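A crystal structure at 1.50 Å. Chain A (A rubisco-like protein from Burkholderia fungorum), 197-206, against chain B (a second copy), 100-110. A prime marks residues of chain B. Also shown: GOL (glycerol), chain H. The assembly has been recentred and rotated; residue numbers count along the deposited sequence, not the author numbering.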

# COMPACT_ATOMS: atom_id res chain seq x y z
N ASP A 197 -8.03 1.80 -18.52
CA ASP A 197 -7.51 0.72 -17.69
C ASP A 197 -6.43 1.25 -16.74
O ASP A 197 -5.75 2.23 -17.04
CB ASP A 197 -6.93 -0.39 -18.56
CG ASP A 197 -6.60 -1.63 -17.75
OD1 ASP A 197 -7.54 -2.39 -17.42
OD2 ASP A 197 -5.41 -1.82 -17.41
N GLU A 198 -6.25 0.60 -15.59
CA GLU A 198 -5.27 1.07 -14.62
C GLU A 198 -3.81 1.02 -15.09
O GLU A 198 -2.96 1.70 -14.52
CB GLU A 198 -5.42 0.32 -13.28
CG GLU A 198 -4.88 -1.10 -13.27
CD GLU A 198 -5.83 -2.13 -13.87
OE1 GLU A 198 -6.96 -1.79 -14.29
OE2 GLU A 198 -5.44 -3.31 -13.90
N VAL A 199 -3.52 0.24 -16.12
CA VAL A 199 -2.14 0.23 -16.62
C VAL A 199 -1.89 1.33 -17.65
O VAL A 199 -0.77 1.49 -18.11
CB VAL A 199 -1.70 -1.16 -17.16
CG1 VAL A 199 -1.95 -2.24 -16.10
CG2 VAL A 199 -2.42 -1.49 -18.48
N CYS A 200 -2.92 2.10 -17.99
CA CYS A 200 -2.78 3.23 -18.91
C CYS A 200 -2.99 4.54 -18.18
O CYS A 200 -4.11 4.85 -17.78
CB CYS A 200 -3.81 3.12 -20.03
SG CYS A 200 -3.63 4.42 -21.26
N ALA A 201 -1.92 5.30 -17.99
CA ALA A 201 -2.01 6.60 -17.35
C ALA A 201 -1.37 7.66 -18.24
O ALA A 201 -2.07 8.49 -18.82
CB ALA A 201 -1.34 6.57 -15.98
N ASN A 202 -0.05 7.61 -18.36
CA ASN A 202 0.68 8.56 -19.21
C ASN A 202 1.67 7.82 -20.12
O ASN A 202 2.87 8.12 -20.12
CB ASN A 202 1.39 9.60 -18.35
CG ASN A 202 1.90 10.79 -19.15
OD1 ASN A 202 1.38 11.11 -20.22
ND2 ASN A 202 2.91 11.45 -18.61
N PRO A 203 1.18 6.84 -20.90
CA PRO A 203 2.07 6.06 -21.75
C PRO A 203 2.63 6.91 -22.89
O PRO A 203 2.01 7.88 -23.29
CB PRO A 203 1.15 4.98 -22.33
CG PRO A 203 -0.20 5.68 -22.41
CD PRO A 203 -0.24 6.57 -21.19
N ALA A 204 3.79 6.52 -23.42
CA ALA A 204 4.32 7.19 -24.60
C ALA A 204 3.36 7.06 -25.79
O ALA A 204 3.29 7.95 -26.64
CB ALA A 204 5.71 6.64 -24.95
N HIS A 205 2.60 5.97 -25.84
CA HIS A 205 1.67 5.72 -26.94
C HIS A 205 0.56 6.77 -27.04
O HIS A 205 0.09 7.10 -28.13
CB HIS A 205 1.03 4.34 -26.78
CG HIS A 205 2.02 3.23 -26.61
ND1 HIS A 205 2.02 2.38 -25.53
CD2 HIS A 205 3.05 2.84 -27.40
CE1 HIS A 205 3.00 1.51 -25.66
NE2 HIS A 205 3.65 1.77 -26.78
N ALA A 206 0.14 7.27 -25.89
CA ALA A 206 -0.98 8.19 -25.83
C ALA A 206 -0.86 8.99 -24.54
O ALA A 206 -1.59 8.74 -23.58
CB ALA A 206 -2.30 7.44 -25.86
C1 GOL H . 5.23 10.18 -15.68
O1 GOL H . 3.93 10.32 -16.22
C2 GOL H . 6.29 11.11 -16.30
O2 GOL H . 5.75 12.32 -16.79
C3 GOL H . 7.04 10.40 -17.43
O3 GOL H . 6.36 10.60 -18.66
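Chain B 100-110: LANIDANLPTL

Chain B runs antiparallel to chain A here: Val199 CA lies 6.3 Å from Thr109′ CA, Pro203 CA lies 4.8 Å from Asn102′ CA, and Ala204 CA lies 5.0 Å from Ala101′ CA, so one number falls as the other rises. The chain A stretch has no regular helix or strand, though a type I turn from Asp197 to Cys200 opens it. In chain B, residues 100-102 have helical phi/psi, a loop follows, and a helix begins at Leu107′. The two stretches bury 494 Å² between them, and Thr109′, Asn102′ and Ala101′ contribute most on the chain B side.

Thr109′ points toward chain A. Its OG1 lies 3.3 Å from Ala201 CB, and its CG2 lies 3.8 Å from Val199 O. Asn106′ fixes the start of this helix: its OD1 accepts from Thr109′ N at 2.9 Å, the capping bond, and from Thr109′ OG1 at 3.0 Å. A water donates to both Thr109′ OG1 (3.0 Å) and Glu198 O (2.7 Å).

Asn102′ directs its CA-to-CB bond away, yet the end of its side chain returns to the edge of the His205 ring. Its carbonyl O packs 3.3 Å from Pro203 CB. A second water donates to that same Asn102′ O and to Val199 O, each at 2.7 Å, and accepts from Ala201 N at 3.0 Å, joining the backbones where they do not bond directly.

At Ala101′ the hydrogen bonding becomes direct. Ala204 N donates to Ala101′ O at 2.8 Å with an N-H...acceptor angle of 142°, the one direct hydrogen bond between the stretches. The same oxygen lies over one face of the His205 ring, while Ala204 CB meets Ala101′ CB at 4.0 Å, a small apolar contact beside the polar one.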

# COMPACT_ATOMS: atom_id res chain seq x y z
N LEU B 100 8.76 -0.31 -21.84
CA LEU B 100 8.77 0.93 -21.07
C LEU B 100 7.82 1.98 -21.63
O LEU B 100 7.28 2.81 -20.90
CB LEU B 100 10.18 1.50 -21.00
CG LEU B 100 11.19 0.59 -20.30
CD1 LEU B 100 12.57 1.25 -20.23
CD2 LEU B 100 10.71 0.21 -18.90
N ALA B 101 7.61 1.95 -22.94
CA ALA B 101 6.72 2.92 -23.57
C ALA B 101 5.29 2.84 -23.03
O ALA B 101 4.54 3.81 -23.10
CB ALA B 101 6.74 2.73 -25.09
N ASN B 102 4.91 1.68 -22.48
CA ASN B 102 3.59 1.54 -21.87
C ASN B 102 3.44 2.39 -20.61
O ASN B 102 2.32 2.77 -20.24
CB ASN B 102 3.31 0.09 -21.48
CG ASN B 102 3.03 -0.81 -22.66
OD1 ASN B 102 3.12 -0.39 -23.81
ND2 ASN B 102 2.68 -2.06 -22.38
N ILE B 103 4.57 2.67 -19.95
CA ILE B 103 4.54 3.24 -18.60
C ILE B 103 5.10 4.66 -18.56
O ILE B 103 4.60 5.53 -17.86
CB ILE B 103 5.37 2.37 -17.63
CG1 ILE B 103 5.06 0.87 -17.84
CG2 ILE B 103 5.13 2.78 -16.18
CD1 ILE B 103 5.96 -0.06 -17.04
N ASP B 104 6.17 4.88 -19.32
CA ASP B 104 7.02 6.05 -19.12
C ASP B 104 7.44 6.19 -17.65
O ASP B 104 7.41 5.21 -16.92
CB ASP B 104 6.38 7.32 -19.69
CG ASP B 104 6.97 7.70 -21.04
OD1 ASP B 104 7.97 7.07 -21.44
OD2 ASP B 104 6.44 8.61 -21.71
N ALA B 105 7.88 7.38 -17.24
CA ALA B 105 8.51 7.52 -15.92
C ALA B 105 7.49 7.82 -14.83
O ALA B 105 7.62 8.78 -14.08
CB ALA B 105 9.59 8.60 -15.94
N ASN B 106 6.49 6.95 -14.74
CA ASN B 106 5.35 7.13 -13.87
C ASN B 106 5.41 6.05 -12.78
O ASN B 106 5.06 4.89 -13.02
CB ASN B 106 4.08 6.97 -14.72
CG ASN B 106 2.81 7.35 -13.97
OD1 ASN B 106 2.51 6.79 -12.91
ND2 ASN B 106 2.05 8.29 -14.52
N LEU B 107 5.87 6.45 -11.60
CA LEU B 107 6.14 5.49 -10.52
C LEU B 107 4.89 4.74 -10.04
O LEU B 107 4.91 3.50 -9.99
CB LEU B 107 6.86 6.18 -9.36
CG LEU B 107 7.31 5.28 -8.21
CD1 LEU B 107 8.03 4.02 -8.70
CD2 LEU B 107 8.20 6.07 -7.25
N PRO B 108 3.81 5.45 -9.69
CA PRO B 108 2.65 4.65 -9.24
C PRO B 108 2.02 3.78 -10.34
O PRO B 108 1.49 2.72 -10.04
CB PRO B 108 1.69 5.72 -8.70
CG PRO B 108 2.07 7.00 -9.43
CD PRO B 108 3.58 6.90 -9.58
N THR B 109 2.08 4.20 -11.60
CA THR B 109 1.58 3.33 -12.66
C THR B 109 2.53 2.17 -12.96
O THR B 109 2.09 1.09 -13.34
CB THR B 109 1.18 4.13 -13.91
OG1 THR B 109 0.17 5.06 -13.53
CG2 THR B 109 0.62 3.20 -15.00
N LEU B 110 3.83 2.37 -12.72
CA LEU B 110 4.76 1.25 -12.76
C LEU B 110 4.31 0.19 -11.75
O LEU B 110 4.25 -1.00 -12.07
CB LEU B 110 6.18 1.74 -12.45
CG LEU B 110 7.24 0.65 -12.26
CD1 LEU B 110 7.29 -0.25 -13.47
CD2 LEU B 110 8.62 1.24 -11.96
O HOH W 1 0.58 3.82 -18.53
O HOH W 2 1.90 5.86 -17.10
O HOH W 3 4.38 9.99 -21.54
O HOH W 4 -2.30 3.62 -12.74